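Local coordinates for ThiJ/PfpI family protein (Pseudomonas syringae pv. tomato, PDB 3EWN), which is of unknown function but belongs to the DJ-1/PfpI family, whose alpha/beta sandwich fold is related to class I glutamine amidotransferase domains, at residues M34-L39 and A68-V73; H43-S48 and S202-D207; G79-D84 and L107-D112; Y119-C124 and L183-E188; Y139-H144 and D149-F154. One frame throughout, in Å; residues are numbered along the deposited sequence.

Contact 1. Residues M34-L39 and A68-V73; sequences MTVMDL and AGLAIV
M34 and V36, where the chain enters the first helix of the DJ-1/PfpI alpha/beta fold, pack against L70 and I72, which lead into and lie on the short strand 71-73. The selenomethionine M34 makes its contact by its end alone. Its CB and CG approach nothing of 68-73, but with CG set between the backbone N and the carbonyl carbon (chi1 68°) and the chain extended beyond it, SE carries the terminal CE across to I72. The two side chains meet at about a right angle. CE rests 4.1 Å from I72 CB and equally far from I72 CG1 and CD1, so the methyl lies alongside the isoleucine chain and does not meet a single tip. Within its own segment the same CE lies 3.9 Å from L39 CD2, in the helix that follows.

V36 approaches differently, by one branch. Its CG2 sits 3.8 Å from I72 CD1 and 4.1 Å from L70 CD2, thus bridging the methyl ends of two residues on the same side of the extended chain. A71, which lies between them, faces the other way and joins V73 in an antiparallel ladder with a strand of the second subunit. The patch thus joins the entry to helix 36-46 with a strand whose ladder runs on into the second subunit. V36 also packs on V40 of the second subunit. No direct hydrogen bond joins the two segments. Instead, a water accepts from V36 N at 3.3 Å and, in a weak bond, from A68 N at 3.2 Å.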
# COMPACT_ATOMS: atom_id res chain seq x y z
N MSE A 34 -13.52 1.51 1.55
CA MSE A 34 -12.32 2.16 2.03
C MSE A 34 -11.28 2.18 0.90
O MSE A 34 -11.37 1.38 -0.03
CB MSE A 34 -11.74 1.40 3.22
CG MSE A 34 -11.20 0.03 2.85
SE MSE A 34 -10.37 -0.86 4.32
CE MSE A 34 -10.16 -2.58 3.53
N THR A 35 -10.33 3.10 0.97
CA THR A 35 -9.27 3.17 -0.02
C THR A 35 -8.24 2.22 0.57
O THR A 35 -7.67 2.51 1.61
CB THR A 35 -8.69 4.60 -0.13
OG1 THR A 35 -9.72 5.50 -0.56
CG2 THR A 35 -7.54 4.64 -1.14
N VAL A 36 -8.01 1.09 -0.08
CA VAL A 36 -7.11 0.10 0.48
C VAL A 36 -5.68 0.56 0.79
O VAL A 36 -5.10 0.13 1.79
CB VAL A 36 -7.09 -1.20 -0.39
CG1 VAL A 36 -6.25 -1.00 -1.63
CG2 VAL A 36 -6.59 -2.37 0.45
N MSE A 37 -5.12 1.45 -0.03
CA MSE A 37 -3.76 1.93 0.25
C MSE A 37 -3.73 2.63 1.62
O MSE A 37 -2.70 2.63 2.30
CB MSE A 37 -3.31 2.90 -0.86
CG MSE A 37 -1.89 3.45 -0.71
SE MSE A 37 -0.47 2.14 -0.54
CE MSE A 37 0.77 3.23 0.40
N ASP A 38 -4.85 3.21 2.01
CA ASP A 38 -4.95 3.90 3.30
C ASP A 38 -4.66 2.93 4.44
O ASP A 38 -4.09 3.31 5.46
CB ASP A 38 -6.35 4.48 3.50
CG ASP A 38 -6.61 5.68 2.65
OD1 ASP A 38 -5.84 5.91 1.69
OD2 ASP A 38 -7.59 6.40 2.93
N LEU A 39 -5.07 1.69 4.25
CA LEU A 39 -4.88 0.64 5.24
C LEU A 39 -3.50 -0.01 5.13
O LEU A 39 -2.80 -0.16 6.12
CB LEU A 39 -5.95 -0.44 5.06
CG LEU A 39 -5.80 -1.73 5.87
CD1 LEU A 39 -6.08 -1.45 7.34
CD2 LEU A 39 -6.77 -2.78 5.35
N ALA A 68 -11.76 0.35 -4.95
CA ALA A 68 -11.20 -0.05 -6.23
C ALA A 68 -11.41 -1.54 -6.48
O ALA A 68 -10.80 -2.12 -7.38
CB ALA A 68 -9.70 0.28 -6.29
N GLY A 69 -12.26 -2.16 -5.67
CA GLY A 69 -12.58 -3.57 -5.85
C GLY A 69 -11.75 -4.64 -5.16
O GLY A 69 -12.01 -5.83 -5.37
N LEU A 70 -10.77 -4.27 -4.34
CA LEU A 70 -9.96 -5.27 -3.66
C LEU A 70 -10.63 -5.65 -2.35
O LEU A 70 -10.91 -4.79 -1.51
CB LEU A 70 -8.55 -4.74 -3.38
CG LEU A 70 -7.53 -5.77 -2.90
CD1 LEU A 70 -7.36 -6.87 -3.95
CD2 LEU A 70 -6.19 -5.09 -2.65
N ALA A 71 -10.89 -6.94 -2.17
CA ALA A 71 -11.56 -7.42 -0.96
C ALA A 71 -10.60 -7.93 0.11
O ALA A 71 -9.70 -8.72 -0.17
CB ALA A 71 -12.57 -8.52 -1.33
N ILE A 72 -10.82 -7.47 1.34
CA ILE A 72 -10.01 -7.83 2.50
C ILE A 72 -10.88 -8.59 3.51
O ILE A 72 -12.04 -8.24 3.71
CB ILE A 72 -9.42 -6.57 3.17
CG1 ILE A 72 -8.26 -6.02 2.34
CG2 ILE A 72 -8.96 -6.89 4.59
CD1 ILE A 72 -8.65 -5.49 0.99
N VAL A 73 -10.31 -9.61 4.15
CA VAL A 73 -11.06 -10.39 5.13
C VAL A 73 -10.76 -9.92 6.55
O VAL A 73 -9.62 -9.96 6.99
CB VAL A 73 -10.73 -11.90 5.05
CG1 VAL A 73 -11.66 -12.68 5.97
CG2 VAL A 73 -10.85 -12.40 3.62
O HOH W 1 -9.06 0.55 -3.16

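Contact 2. Residues H43-S48 and S202-D207; sequences HCMFGS and SEYDPD
The Schellman turn that closes helix 192-201 brings S202 and Y204 up to M45 and C44, near the end of helix 36-46. M45, a selenomethionine, carries the contact. Its CG lies beside the backbone N and the chain bends again at chi2 (-57°), which turns SE and CE off the helix toward the loop. CE ends 3.9 Å from S202 OG and 4.3 Å from Y204 CD2, touching a hydroxyl and, obliquely, an aromatic ring. C44 adds a looser touch, its SG 4.5 Å from S202 CB.

The serine hydroxyl has its polar partners in the preceding helical turn, the carbonyls of A198 and Q199, and M45 is a van der Waals neighbour. In the Schellman motif E203 takes positive phi, and Y204 is the centre of an inverse gamma turn. Y204 OH hydrogen-bonds D180 OD1, fixing the ring against helix 177-189. V186 of that helix also touches M45.

Further along the first segment, S48 OG donates to M45 O at 2.7 Å, in the carbonyl plane with a C=O...donor angle of 153°, and the backbone N of S48 reaches the same oxygen at 3.0 Å. Two donors thus grip one carbonyl of the last helical residues. The loop side of the contact also faces the second subunit, where T176 OG1 of that chain hydrogen-bonds S202 O.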
# COMPACT_ATOMS: atom_id res chain seq x y z
N HIS A 43 -0.24 -0.64 7.41
CA HIS A 43 -0.11 -2.06 7.72
C HIS A 43 1.30 -2.54 7.41
O HIS A 43 1.88 -3.33 8.16
CB HIS A 43 -1.15 -2.88 6.95
CG HIS A 43 -1.24 -4.31 7.40
ND1 HIS A 43 -0.37 -5.29 6.96
CD2 HIS A 43 -2.07 -4.92 8.28
CE1 HIS A 43 -0.66 -6.43 7.55
NE2 HIS A 43 -1.68 -6.23 8.37
N CYS A 44 1.85 -2.05 6.31
CA CYS A 44 3.21 -2.40 5.89
C CYS A 44 4.19 -2.09 7.02
O CYS A 44 5.07 -2.89 7.34
CB CYS A 44 3.59 -1.59 4.65
SG CYS A 44 5.31 -1.74 4.14
N MSE A 45 4.03 -0.92 7.64
CA MSE A 45 4.90 -0.52 8.73
C MSE A 45 4.57 -1.21 10.05
O MSE A 45 5.48 -1.69 10.73
CB MSE A 45 4.87 1.00 8.91
CG MSE A 45 5.41 1.77 7.69
SE MSE A 45 7.21 1.30 7.19
CE MSE A 45 7.30 2.18 5.51
N PHE A 46 3.30 -1.25 10.42
CA PHE A 46 2.92 -1.90 11.68
C PHE A 46 3.26 -3.38 11.62
O PHE A 46 3.62 -4.00 12.63
CB PHE A 46 1.42 -1.76 11.95
CG PHE A 46 1.00 -0.38 12.37
CD1 PHE A 46 1.70 0.31 13.35
CD2 PHE A 46 -0.13 0.21 11.81
CE1 PHE A 46 1.28 1.56 13.78
CE2 PHE A 46 -0.56 1.47 12.24
CZ PHE A 46 0.16 2.15 13.22
N GLY A 47 3.15 -3.95 10.42
CA GLY A 47 3.44 -5.36 10.24
C GLY A 47 4.89 -5.71 10.47
O GLY A 47 5.22 -6.88 10.65
N SER A 48 5.76 -4.71 10.48
CA SER A 48 7.19 -4.94 10.70
C SER A 48 7.53 -5.14 12.17
O SER A 48 8.63 -5.58 12.50
CB SER A 48 8.01 -3.76 10.16
OG SER A 48 7.96 -2.67 11.07
N SER A 202 11.85 -2.15 3.31
CA SER A 202 10.77 -1.80 2.39
C SER A 202 11.29 -0.88 1.29
O SER A 202 10.53 -0.40 0.45
CB SER A 202 9.65 -1.09 3.16
OG SER A 202 10.13 0.09 3.77
N GLU A 203 12.60 -0.64 1.31
CA GLU A 203 13.26 0.24 0.35
C GLU A 203 12.47 1.53 0.19
O GLU A 203 12.21 1.96 -0.93
CB GLU A 203 13.39 -0.44 -1.02
CG GLU A 203 14.34 -1.62 -1.03
CD GLU A 203 14.90 -1.90 -2.42
OE1 GLU A 203 15.47 -0.96 -3.01
OE2 GLU A 203 14.79 -3.04 -2.90
N TYR A 204 12.10 2.14 1.31
CA TYR A 204 11.32 3.37 1.25
C TYR A 204 12.16 4.63 1.03
O TYR A 204 12.44 5.40 1.96
CB TYR A 204 10.44 3.50 2.49
CG TYR A 204 9.45 4.64 2.43
CD1 TYR A 204 8.70 4.89 1.28
CD2 TYR A 204 9.26 5.49 3.53
CE1 TYR A 204 7.80 5.95 1.21
CE2 TYR A 204 8.36 6.55 3.48
CZ TYR A 204 7.63 6.78 2.32
OH TYR A 204 6.76 7.84 2.26
N ASP A 205 12.57 4.82 -0.21
CA ASP A 205 13.34 5.97 -0.65
C ASP A 205 12.67 6.29 -1.98
O ASP A 205 13.21 6.03 -3.05
CB ASP A 205 14.81 5.60 -0.86
CG ASP A 205 15.63 6.75 -1.41
OD1 ASP A 205 15.28 7.93 -1.15
OD2 ASP A 205 16.65 6.48 -2.08
N PRO A 206 11.46 6.87 -1.91
CA PRO A 206 10.66 7.24 -3.08
C PRO A 206 11.32 8.15 -4.09
O PRO A 206 12.14 9.01 -3.74
CB PRO A 206 9.41 7.86 -2.46
CG PRO A 206 9.94 8.48 -1.20
CD PRO A 206 10.85 7.40 -0.68
N ASP A 207 10.95 7.96 -5.35
CA ASP A 207 11.46 8.75 -6.46
C ASP A 207 10.29 8.92 -7.44
O ASP A 207 10.31 8.36 -8.53
CB ASP A 207 12.64 8.04 -7.13
CG ASP A 207 13.25 8.85 -8.25
OD1 ASP A 207 13.10 10.09 -8.24
OD2 ASP A 207 13.90 8.25 -9.14

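Contact 3. Residues G79-D84 and L107-D112; sequences GTCPRD and LAFMAD
C81 is the first residue of the loop 79-84 to press on helix 104-114, and it does so against the rim of the F109 ring. The sulfur lies 3.7 Å from F109 CZ, and C81 CB stands 3.8 Å from F109 CE1. Seen from the ring, SG is 4.9 Å from the centroid and 87° off the normal, a Cys sulfur-aromatic contact made in the plane of the ring. F109 reaches the loop because its CG is anti to the backbone N (chi1 165°), and F78, just before the loop, stacks on the same ring. C81 and F109 both touch V57 of strand 53-58, so the pair belongs to the hydrophobic layer between helix and central sheet in this alpha/beta sandwich.

P82 makes no contact with the helix segment, but its carbonyl oxygen is bound by R113 NE. R83 then returns to the helix with a chain bent at both chi2 and chi3. Its NH1 forms a salt bridge to D112 OD1 at 3.3 Å and lies almost as near D112 OD2, at 3.4 Å. The guanidinium and carboxylate planes are 35° apart, so the two groups neither stack flat nor pair in a common plane. D84 follows with OD1 in a salt bridge to R116 NE.

R116 also binds D112 OD2 and R83 O. D112 is therefore shared between two arginines. The R83 bridge, long and without a hydrogen bond, is probably a largely electrostatic supplement at the exposed margin, while the sulfur-ring contact is the buried part.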
# COMPACT_ATOMS: atom_id res chain seq x y z
N GLY A 79 -17.07 -6.69 18.46
CA GLY A 79 -17.24 -7.47 19.67
C GLY A 79 -16.03 -8.28 20.08
O GLY A 79 -15.79 -8.45 21.28
N THR A 80 -15.27 -8.79 19.12
CA THR A 80 -14.10 -9.60 19.45
C THR A 80 -12.79 -8.81 19.51
O THR A 80 -11.75 -9.36 19.88
CB THR A 80 -13.94 -10.79 18.48
OG1 THR A 80 -13.76 -10.30 17.14
CG2 THR A 80 -15.17 -11.69 18.53
N CYS A 81 -12.83 -7.54 19.13
CA CYS A 81 -11.62 -6.72 19.19
C CYS A 81 -11.29 -6.45 20.65
O CYS A 81 -12.17 -6.13 21.44
CB CYS A 81 -11.86 -5.39 18.47
SG CYS A 81 -10.45 -4.26 18.51
N PRO A 82 -10.01 -6.58 21.04
CA PRO A 82 -9.62 -6.33 22.43
C PRO A 82 -10.12 -4.98 22.94
O PRO A 82 -10.26 -4.02 22.17
CB PRO A 82 -8.09 -6.39 22.37
CG PRO A 82 -7.86 -7.45 21.34
CD PRO A 82 -8.87 -7.11 20.26
N ARG A 83 -10.39 -4.90 24.24
CA ARG A 83 -10.88 -3.68 24.87
C ARG A 83 -9.81 -2.59 25.01
O ARG A 83 -10.09 -1.41 24.77
CB ARG A 83 -11.45 -3.99 26.25
CG ARG A 83 -12.74 -4.80 26.24
CD ARG A 83 -13.95 -3.90 26.34
NE ARG A 83 -13.93 -3.12 27.57
CZ ARG A 83 -14.78 -2.14 27.86
NH1 ARG A 83 -15.73 -1.81 26.99
NH2 ARG A 83 -14.68 -1.49 29.01
N ASP A 84 -8.61 -2.99 25.41
CA ASP A 84 -7.51 -2.04 25.58
C ASP A 84 -6.49 -2.24 24.47
O ASP A 84 -5.92 -3.33 24.32
CB ASP A 84 -6.85 -2.23 26.95
CG ASP A 84 -7.82 -2.07 28.10
OD1 ASP A 84 -8.94 -1.56 27.88
OD2 ASP A 84 -7.46 -2.45 29.23
N LEU A 107 -19.33 4.00 15.16
CA LEU A 107 -18.96 5.12 16.02
C LEU A 107 -18.85 4.69 17.49
O LEU A 107 -17.93 5.10 18.19
CB LEU A 107 -19.97 6.26 15.89
CG LEU A 107 -20.02 6.95 14.53
CD1 LEU A 107 -21.06 8.06 14.55
CD2 LEU A 107 -18.64 7.51 14.17
N ALA A 108 -19.80 3.87 17.94
CA ALA A 108 -19.79 3.40 19.32
C ALA A 108 -18.50 2.64 19.61
O ALA A 108 -17.90 2.81 20.67
CB ALA A 108 -21.00 2.50 19.58
N PHE A 109 -18.10 1.80 18.66
CA PHE A 109 -16.88 1.01 18.79
C PHE A 109 -15.66 1.92 18.86
O PHE A 109 -14.80 1.76 19.73
CB PHE A 109 -16.72 0.06 17.60
CG PHE A 109 -15.33 -0.53 17.47
CD1 PHE A 109 -14.91 -1.55 18.32
CD2 PHE A 109 -14.44 -0.04 16.52
CE1 PHE A 109 -13.61 -2.06 18.22
CE2 PHE A 109 -13.15 -0.54 16.42
CZ PHE A 109 -12.73 -1.56 17.27
N MSE A 110 -15.58 2.86 17.93
CA MSE A 110 -14.46 3.79 17.88
C MSE A 110 -14.40 4.64 19.15
O MSE A 110 -13.31 4.86 19.69
CB MSE A 110 -14.56 4.68 16.64
CG MSE A 110 -14.35 3.94 15.31
SE MSE A 110 -12.65 3.04 15.12
CE MSE A 110 -11.55 4.59 14.91
N ALA A 111 -15.55 5.10 19.62
CA ALA A 111 -15.59 5.92 20.82
C ALA A 111 -15.14 5.14 22.05
O ALA A 111 -14.37 5.64 22.87
CB ALA A 111 -17.01 6.45 21.04
N ASP A 112 -15.61 3.91 22.17
CA ASP A 112 -15.24 3.07 23.31
C ASP A 112 -13.75 2.75 23.32
O ASP A 112 -13.05 3.04 24.28
CB ASP A 112 -16.03 1.76 23.29
CG ASP A 112 -15.62 0.84 24.42
OD1 ASP A 112 -15.93 1.15 25.59
OD2 ASP A 112 -14.98 -0.20 24.13

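Contact 4. Residues Y119-C124 and L183-E188; sequences YITSVC and LSMVAE
Strand 119-123 and helix 183-188 run nearly antiparallel, 163° between their directions with axes 12.1 Å apart at closest, and Y119 and T121 of the strand face M185 and E188 of the helix. The Y119 ring is engaged in two ways. Over one face lies the end of the selenomethionine M185, whose CE sits 4.0 Å from Y119 CG, displaced toward the ring margin. SE stands 5.4 Å from the ring centroid and 24° off the normal, a distant Met-aromatic contact. Three successive turns of the same sense fold the M185 chain back on itself and bring the methyl down on the ring.

This is the helix-on-sheet layer of the DJ-1/PfpI sandwich: strand 119-123 lies between strands 87-90 and 169-172, and M185 reaches across to V87 and I170 as well. T121 points its CG2 at M185 SE, 4.3 Å away, while its OG1 is hydrogen-bonded to L88 O. C124, at the end of the segment, has positive phi, consistent with the nucleophile elbow of this family.

At the far end of the ring, E188 OE2 accepts from Y119 OH at 2.6 Å through its anti lone pair, near the plane of the ring. Ring and carboxylate planes stand 78° apart. The other oxygen, E188 OE1, forms a salt bridge with R165 NH1, so each carboxylate oxygen has a partner.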
# COMPACT_ATOMS: atom_id res chain seq x y z
N TYR A 119 -2.75 5.15 21.60
CA TYR A 119 -2.65 6.03 20.45
C TYR A 119 -3.92 5.94 19.62
O TYR A 119 -4.43 4.85 19.38
CB TYR A 119 -1.46 5.64 19.57
CG TYR A 119 -0.11 5.76 20.24
CD1 TYR A 119 0.53 7.00 20.33
CD2 TYR A 119 0.53 4.65 20.77
CE1 TYR A 119 1.78 7.12 20.94
CE2 TYR A 119 1.77 4.75 21.38
CZ TYR A 119 2.39 5.99 21.46
OH TYR A 119 3.62 6.09 22.06
N ILE A 120 -4.42 7.10 19.19
CA ILE A 120 -5.61 7.20 18.36
C ILE A 120 -5.08 7.74 17.04
O ILE A 120 -4.55 8.85 16.97
CB ILE A 120 -6.63 8.16 18.98
CG1 ILE A 120 -7.15 7.56 20.30
CG2 ILE A 120 -7.77 8.44 18.01
CD1 ILE A 120 -8.10 8.46 21.06
N THR A 121 -5.23 6.95 15.98
CA THR A 121 -4.67 7.34 14.69
C THR A 121 -5.58 7.12 13.50
O THR A 121 -6.59 6.42 13.58
CB THR A 121 -3.38 6.56 14.43
OG1 THR A 121 -3.70 5.18 14.24
CG2 THR A 121 -2.43 6.68 15.62
N SER A 122 -5.20 7.73 12.38
CA SER A 122 -5.96 7.59 11.14
C SER A 122 -5.11 8.13 10.00
O SER A 122 -4.11 8.81 10.22
CB SER A 122 -7.27 8.37 11.20
OG SER A 122 -7.05 9.78 11.19
N VAL A 123 -5.51 7.79 8.79
CA VAL A 123 -4.84 8.26 7.59
C VAL A 123 -5.92 8.72 6.62
O VAL A 123 -7.01 8.15 6.58
CB VAL A 123 -3.99 7.13 6.94
CG1 VAL A 123 -3.62 7.50 5.51
CG2 VAL A 123 -2.73 6.90 7.76
N CYS A 124 -5.64 9.78 5.87
CA CYS A 124 -6.58 10.26 4.88
C CYS A 124 -7.92 10.66 5.51
O CYS A 124 -7.96 11.19 6.62
CB CYS A 124 -6.78 9.17 3.83
SG CYS A 124 -7.44 9.71 2.24
N LEU A 183 5.95 4.80 9.32
CA LEU A 183 7.35 4.74 9.69
C LEU A 183 7.60 5.52 10.98
O LEU A 183 8.38 5.10 11.84
CB LEU A 183 8.22 5.31 8.56
CG LEU A 183 9.73 5.11 8.67
CD1 LEU A 183 10.06 3.61 8.73
CD2 LEU A 183 10.40 5.75 7.46
N SER A 184 6.92 6.65 11.13
CA SER A 184 7.07 7.44 12.34
C SER A 184 6.50 6.66 13.53
O SER A 184 7.05 6.71 14.63
CB SER A 184 6.35 8.78 12.20
OG SER A 184 7.04 9.62 11.29
N MSE A 185 5.40 5.95 13.31
CA MSE A 185 4.80 5.16 14.39
C MSE A 185 5.75 4.05 14.83
O MSE A 185 5.86 3.75 16.02
CB MSE A 185 3.46 4.56 13.95
CG MSE A 185 2.29 5.56 13.89
SE MSE A 185 1.89 6.44 15.57
CE MSE A 185 1.42 4.91 16.62
N VAL A 186 6.43 3.42 13.87
CA VAL A 186 7.36 2.36 14.21
C VAL A 186 8.46 2.88 15.14
O VAL A 186 8.85 2.20 16.10
CB VAL A 186 8.02 1.76 12.94
CG1 VAL A 186 9.16 0.83 13.32
CG2 VAL A 186 6.97 1.01 12.11
N ALA A 187 8.96 4.08 14.87
CA ALA A 187 10.01 4.65 15.72
C ALA A 187 9.44 5.01 17.09
O ALA A 187 10.11 4.85 18.12
CB ALA A 187 10.60 5.89 15.05
N GLU A 188 8.21 5.52 17.10
CA GLU A 188 7.54 5.90 18.34
C GLU A 188 7.36 4.68 19.25
O GLU A 188 7.64 4.74 20.44
CB GLU A 188 6.17 6.51 18.03
CG GLU A 188 5.26 6.78 19.23
CD GLU A 188 5.83 7.83 20.18
OE1 GLU A 188 6.65 8.65 19.74
OE2 GLU A 188 5.43 7.84 21.37

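Contact 5. Residues Y139-H144 and D149-F154; sequences YKATSH and DALAGF
Two successive peptide groups, A141-T142 and T142-S143, offer a face to one methyl of L151, CD1. It lies 3.5 Å from T142 O and 3.8 Å from A141 O, standing over both peptide planes and not in line with either carbonyl. Several polar atoms of these groups have hydrogen bonds of their own: T142 N with T171 OG1, T142 O with S127 OG, and the A141 backbone with I157 and T159.

The same methyl meets the side chains that flank the peptides, S143 CB at 3.9 Å and A141 CB at 4.3 Å. T142, between them, turns its own side chain away, with OG1 hydrogen-bonded to A161 O. L151 CG lies anti to its carbonyl carbon (chi1 -64°) and CD1 continues the chain outward (chi2 174°), an extended shape that carries the methyl clear of its helical turn. That turn is 3-10 in character: F154 N bonds L151 O at 2.9 Å and G153 N bonds A150 O at the same length.

L151 also packs on S127 and L128 of helix 126-132, so it sits between that helix and the chain leaving strand 140-141, which pairs in parallel with strand 157-158. S143 OG, directed elsewhere, hydrogen-bonds C124 O at the probable nucleophile elbow. With no hydrogen bond between the two segments, the contact is held by dispersion, and the backbone beside the methyl has other polar partners.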
# COMPACT_ATOMS: atom_id res chain seq x y z
N TYR A 139 -8.23 18.66 19.35
CA TYR A 139 -7.00 18.08 18.81
C TYR A 139 -6.66 18.53 17.40
O TYR A 139 -7.54 18.63 16.55
CB TYR A 139 -7.10 16.55 18.80
CG TYR A 139 -7.03 15.91 20.16
CD1 TYR A 139 -5.81 15.54 20.72
CD2 TYR A 139 -8.20 15.70 20.90
CE1 TYR A 139 -5.75 14.99 21.99
CE2 TYR A 139 -8.15 15.15 22.17
CZ TYR A 139 -6.92 14.80 22.71
OH TYR A 139 -6.88 14.26 23.97
N LYS A 140 -5.39 18.81 17.16
CA LYS A 140 -4.94 19.18 15.83
C LYS A 140 -4.96 17.87 15.05
O LYS A 140 -4.65 16.81 15.60
CB LYS A 140 -3.51 19.73 15.86
CG LYS A 140 -3.40 21.14 16.39
CD LYS A 140 -1.94 21.54 16.58
CE LYS A 140 -1.14 21.45 15.29
NZ LYS A 140 0.30 21.76 15.53
N ALA A 141 -5.34 17.93 13.78
CA ALA A 141 -5.39 16.73 12.97
C ALA A 141 -5.44 17.10 11.50
O ALA A 141 -5.89 18.18 11.13
CB ALA A 141 -6.61 15.89 13.34
N THR A 142 -4.95 16.19 10.66
CA THR A 142 -4.95 16.42 9.22
C THR A 142 -5.88 15.40 8.57
O THR A 142 -6.54 14.62 9.26
CB THR A 142 -3.53 16.31 8.63
OG1 THR A 142 -3.56 16.64 7.24
CG2 THR A 142 -2.98 14.90 8.80
N SER A 143 -5.95 15.42 7.25
CA SER A 143 -6.82 14.49 6.52
C SER A 143 -6.48 14.66 5.04
O SER A 143 -5.50 15.31 4.70
CB SER A 143 -8.28 14.87 6.77
OG SER A 143 -9.16 13.85 6.33
N HIS A 144 -7.28 14.05 4.17
CA HIS A 144 -7.05 14.22 2.74
C HIS A 144 -7.33 15.70 2.49
O HIS A 144 -8.15 16.31 3.21
CB HIS A 144 -8.01 13.35 1.93
CG HIS A 144 -7.73 13.34 0.46
ND1 HIS A 144 -8.23 14.30 -0.40
CD2 HIS A 144 -6.98 12.51 -0.31
CE1 HIS A 144 -7.80 14.05 -1.63
NE2 HIS A 144 -7.04 12.97 -1.60
N ASP A 149 -10.66 20.59 6.13
CA ASP A 149 -11.35 21.64 6.87
C ASP A 149 -12.63 21.20 7.56
O ASP A 149 -13.05 21.81 8.55
CB ASP A 149 -11.64 22.84 5.97
CG ASP A 149 -10.38 23.59 5.59
OD1 ASP A 149 -9.53 23.79 6.48
OD2 ASP A 149 -10.25 23.99 4.42
N ALA A 150 -13.25 20.14 7.06
CA ALA A 150 -14.48 19.64 7.66
C ALA A 150 -14.26 19.22 9.11
O ALA A 150 -15.18 19.29 9.93
CB ALA A 150 -15.02 18.45 6.85
N LEU A 151 -13.04 18.81 9.43
CA LEU A 151 -12.69 18.36 10.77
C LEU A 151 -13.05 19.35 11.88
O LEU A 151 -13.33 18.94 13.01
CB LEU A 151 -11.20 18.02 10.85
CG LEU A 151 -10.73 16.85 9.98
CD1 LEU A 151 -9.21 16.74 10.05
CD2 LEU A 151 -11.41 15.57 10.44
N ALA A 152 -13.03 20.64 11.56
CA ALA A 152 -13.36 21.68 12.53
C ALA A 152 -14.75 21.47 13.12
O ALA A 152 -15.02 21.84 14.27
CB ALA A 152 -13.28 23.06 11.86
N GLY A 153 -15.64 20.87 12.33
CA GLY A 153 -16.99 20.62 12.79
C GLY A 153 -17.06 19.61 13.91
O GLY A 153 -18.05 19.55 14.64
N PHE A 154 -16.02 18.79 14.04
CA PHE A 154 -15.96 17.77 15.09
C PHE A 154 -15.17 18.28 16.28
O PHE A 154 -14.89 17.52 17.21
CB PHE A 154 -15.31 16.50 14.55
CG PHE A 154 -16.05 15.86 13.41
CD1 PHE A 154 -17.35 15.41 13.56
CD2 PHE A 154 -15.42 15.70 12.18
CE1 PHE A 154 -18.03 14.80 12.51
CE2 PHE A 154 -16.08 15.09 11.11
CZ PHE A 154 -17.39 14.64 11.28

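The five contacts spread over one alpha/beta sandwich. Contacts 1 and 2 lie on helix 36-46, their centres 17 Å apart, and cross along the chain. Contacts 3, 4 and 5 all fall inside the long loop closed by contact 2, with contact 5 nested within contact 4. Contact 4 is the hub, its centre about 7 Å from the chain centre: it touches contact 2 through M45 and V186, contact 1 where D38 meets C124, and contact 5 where S143 OG approaches C124 O. Contact 3 stands apart, about 5 Å from contact 4 at nearest atoms. Segments of contacts 1, 4 and 5 thus meet at C124, the probable nucleophile position of the family, and all but contact 3 also touch the second subunit.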